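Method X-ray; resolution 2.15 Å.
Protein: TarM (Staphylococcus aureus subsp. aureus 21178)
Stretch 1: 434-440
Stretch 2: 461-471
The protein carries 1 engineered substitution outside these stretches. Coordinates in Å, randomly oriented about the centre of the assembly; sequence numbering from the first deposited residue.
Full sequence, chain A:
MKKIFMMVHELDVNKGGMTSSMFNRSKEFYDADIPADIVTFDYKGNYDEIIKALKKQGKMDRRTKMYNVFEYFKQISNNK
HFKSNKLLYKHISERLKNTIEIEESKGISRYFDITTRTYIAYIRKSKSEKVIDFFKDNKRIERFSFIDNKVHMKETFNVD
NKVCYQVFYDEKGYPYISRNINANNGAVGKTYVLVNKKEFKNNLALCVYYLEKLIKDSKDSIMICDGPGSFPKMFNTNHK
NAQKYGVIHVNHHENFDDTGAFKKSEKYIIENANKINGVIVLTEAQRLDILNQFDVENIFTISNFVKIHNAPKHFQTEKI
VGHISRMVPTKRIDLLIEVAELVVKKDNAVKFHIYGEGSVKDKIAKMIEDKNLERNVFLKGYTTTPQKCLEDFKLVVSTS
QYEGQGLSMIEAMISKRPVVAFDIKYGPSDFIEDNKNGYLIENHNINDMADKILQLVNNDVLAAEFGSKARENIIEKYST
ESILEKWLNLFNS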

# COMPACT_ATOMS: atom_id res chain seq x y z
N ASP A 434 27.21 2.64 13.46
CA ASP A 434 27.56 4.04 13.69
C ASP A 434 29.03 4.30 13.48
O ASP A 434 29.86 3.58 14.04
CB ASP A 434 27.13 4.53 15.08
CG ASP A 434 27.38 6.01 15.27
OD1 ASP A 434 26.64 6.81 14.69
OD2 ASP A 434 28.37 6.36 15.95
N ASN A 435 29.34 5.31 12.64
CA ASN A 435 30.68 5.76 12.28
C ASN A 435 31.49 4.69 11.51
O ASN A 435 32.70 4.82 11.36
CB ASN A 435 31.40 6.30 13.53
CG ASN A 435 32.54 7.23 13.26
OD1 ASN A 435 32.53 8.04 12.32
ND2 ASN A 435 33.54 7.15 14.12
N LYS A 436 30.80 3.66 10.95
CA LYS A 436 31.45 2.61 10.16
C LYS A 436 30.78 2.47 8.79
O LYS A 436 31.47 2.42 7.78
CB LYS A 436 31.49 1.27 10.93
CG LYS A 436 32.10 0.12 10.14
CD LYS A 436 32.24 -1.15 10.95
CE LYS A 436 32.75 -2.30 10.11
NZ LYS A 436 32.83 -3.55 10.91
N ASN A 437 29.43 2.45 8.74
CA ASN A 437 28.72 2.35 7.46
C ASN A 437 27.61 3.42 7.32
O ASN A 437 26.85 3.41 6.35
CB ASN A 437 28.19 0.92 7.28
CG ASN A 437 27.06 0.51 8.19
OD1 ASN A 437 26.30 1.34 8.69
ND2 ASN A 437 26.85 -0.79 8.32
N GLY A 438 27.57 4.32 8.29
CA GLY A 438 26.61 5.42 8.39
C GLY A 438 26.57 5.98 9.80
O GLY A 438 27.46 5.70 10.61
N TYR A 439 25.52 6.77 10.10
CA TYR A 439 25.36 7.37 11.42
C TYR A 439 23.98 7.15 12.00
O TYR A 439 22.97 7.30 11.30
CB TYR A 439 25.68 8.88 11.39
CG TYR A 439 27.13 9.23 11.11
CD1 TYR A 439 28.14 8.90 12.01
CD2 TYR A 439 27.48 9.96 9.98
CE1 TYR A 439 29.47 9.24 11.77
CE2 TYR A 439 28.80 10.34 9.74
CZ TYR A 439 29.80 9.96 10.63
OH TYR A 439 31.10 10.31 10.37
N LEU A 440 23.96 6.79 13.30
CA LEU A 440 22.76 6.63 14.12
C LEU A 440 22.68 7.87 14.99
O LEU A 440 23.56 8.12 15.82
CB LEU A 440 22.82 5.37 15.01
CG LEU A 440 22.52 4.06 14.31
CD1 LEU A 440 22.87 2.88 15.21
CD2 LEU A 440 21.06 4.00 13.82
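Stretch 2, residues 461-471: VLAAEFGSKAR

Residues 461-471 of TarM form an uninterrupted stretch of α-helix, part of a longer helix that begins before Val461 and runs on beyond Arg471. Its backbone torsions stay close to helical values throughout, and the i to i-4 hydrogen bonds run unbroken from Glu465 N to Val461 O (3.0 Å) up to Arg471 N to Gly467 O (3.2 Å). The helix packs against a turn that leads into a strand. Across this turn Asn435 N donates to Gly438 O at 2.8 Å, and the side chain of Asp434 reinforces the closure by accepting a hydrogen bond from Leu440 N to its OD1 (3.0 Å). The strand and the helix run nearly at right angles, with 81° between their N-to-C directions and a closest axial approach of 9.6 Å. The turn itself comes much nearer: the CA atoms of Asn437 and Phe466 are 4.0 Å apart. Together the two stretches bury 401 Å².

Phe466 is the centre of the contact and is the residue most extensively covered. Its CA-to-CB bond points sideways, and with chi1 at -88° (m) the ring lies beneath the backbone of the turn. One face of the ring receives the peptide between Lys436 and Asn437, while Lys436 O approaches Phe466 CD1 at 3.3 Å. Gly438 N lies 3.5 Å from Phe466 CD2, and Asn435 C is 3.5 Å from Phe466 CZ, so four successive residues, Asn435 to Gly438, meet a single ring. The edge of the same ring is directed at the face of Tyr439; the centroids are 5.2 Å apart, the planes are inclined at 68°, and Tyr439 CZ comes within 3.5 Å of Phe466 CE2. The tyrosine reaches this position although its CA-to-CB bond points sideways. Its hydroxyl makes a weak hydrogen bond to Asn435 OD1 (OH to OD1, 3.3 Å), and Tyr439 OH also lies 3.7 Å from Leu462 CD2, one helical turn before Phe466.

Asn437 contributes the largest covered area from the turn. Its close approach to the helix backbone is expressed in a CA-H...O contact, with Asn437 CA 3.4 Å from Phe466 O, a carbonyl that also accepts the helical hydrogen bond from Ala470 N at 2.9 Å. Asn437 CB packs 3.6 Å from Ala470 N and 4.0 Å from Ala470 CB. The side-chain ND2 of Asn437 is hydrogen-bonded elsewhere in the structure.

Lys436 and Lys469 complete the contact at its exposed margin. Lys469 directs its CA-to-CB bond toward the turn, placing its CB 3.7 Å from Lys436 O, whereas the fully extended side chain of Lys436 starts away from the helix. Their aliphatic portions nevertheless meet, with Lys436 CE 3.8 Å from Lys469 CD. No hydrogen bond crosses between the stretches; the contact is one of close packing, centred on Phe466.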

# COMPACT_ATOMS: atom_id res chain seq x y z
N VAL A 461 35.91 10.52 0.34
CA VAL A 461 36.49 9.24 0.77
C VAL A 461 35.66 8.55 1.87
O VAL A 461 35.45 7.34 1.78
CB VAL A 461 38.03 9.28 1.05
CG1 VAL A 461 38.39 10.29 2.14
CG2 VAL A 461 38.59 7.90 1.39
N LEU A 462 35.18 9.32 2.86
CA LEU A 462 34.35 8.80 3.96
C LEU A 462 32.99 8.34 3.45
O LEU A 462 32.52 7.28 3.86
CB LEU A 462 34.20 9.84 5.09
CG LEU A 462 33.65 9.33 6.43
CD1 LEU A 462 34.69 8.53 7.20
CD2 LEU A 462 33.14 10.48 7.27
N ALA A 463 32.37 9.12 2.54
CA ALA A 463 31.07 8.80 1.94
C ALA A 463 31.13 7.49 1.14
O ALA A 463 30.18 6.70 1.19
CB ALA A 463 30.60 9.94 1.06
N ALA A 464 32.24 7.26 0.43
CA ALA A 464 32.48 6.07 -0.38
C ALA A 464 32.79 4.84 0.48
O ALA A 464 32.34 3.74 0.15
CB ALA A 464 33.62 6.32 -1.37
N GLU A 465 33.56 5.04 1.57
CA GLU A 465 33.98 4.02 2.54
C GLU A 465 32.77 3.50 3.30
O GLU A 465 32.62 2.28 3.47
CB GLU A 465 34.98 4.66 3.51
CG GLU A 465 35.50 3.80 4.65
CD GLU A 465 36.39 4.59 5.59
OE1 GLU A 465 37.44 5.11 5.12
OE2 GLU A 465 36.02 4.75 6.78
N PHE A 466 31.91 4.43 3.78
CA PHE A 466 30.70 4.13 4.54
C PHE A 466 29.74 3.33 3.68
O PHE A 466 29.30 2.27 4.12
CB PHE A 466 30.04 5.43 5.07
CG PHE A 466 30.51 5.94 6.41
CD1 PHE A 466 31.76 5.60 6.91
CD2 PHE A 466 29.72 6.80 7.16
CE1 PHE A 466 32.20 6.08 8.15
CE2 PHE A 466 30.16 7.30 8.38
CZ PHE A 466 31.40 6.95 8.87
N GLY A 467 29.53 3.79 2.45
CA GLY A 467 28.66 3.14 1.47
C GLY A 467 29.08 1.73 1.13
O GLY A 467 28.25 0.82 1.10
N SER A 468 30.39 1.53 0.91
CA SER A 468 31.00 0.23 0.59
C SER A 468 30.77 -0.77 1.74
O SER A 468 30.32 -1.89 1.49
CB SER A 468 32.50 0.40 0.29
OG SER A 468 32.77 0.56 -1.10
N LYS A 469 31.02 -0.35 3.00
CA LYS A 469 30.80 -1.16 4.20
C LYS A 469 29.28 -1.44 4.39
O LYS A 469 28.92 -2.53 4.83
CB LYS A 469 31.36 -0.45 5.44
CG LYS A 469 32.88 -0.50 5.57
CD LYS A 469 33.32 -1.71 6.40
CE LYS A 469 34.69 -2.22 6.01
NZ LYS A 469 34.92 -3.62 6.47
N ALA A 470 28.42 -0.46 4.01
CA ALA A 470 26.95 -0.56 4.11
C ALA A 470 26.39 -1.72 3.29
O ALA A 470 25.64 -2.52 3.85
CB ALA A 470 26.29 0.75 3.72
N ARG A 471 26.79 -1.84 2.00
CA ARG A 471 26.34 -2.92 1.09
C ARG A 471 26.83 -4.27 1.62
O ARG A 471 26.05 -5.22 1.69
CB ARG A 471 26.81 -2.65 -0.36
CG ARG A 471 27.04 -3.90 -1.21
CD ARG A 471 27.42 -3.61 -2.65
NE ARG A 471 26.21 -3.38 -3.41
CZ ARG A 471 25.63 -4.27 -4.20
NH1 ARG A 471 26.22 -5.44 -4.45
NH2 ARG A 471 24.48 -3.99 -4.80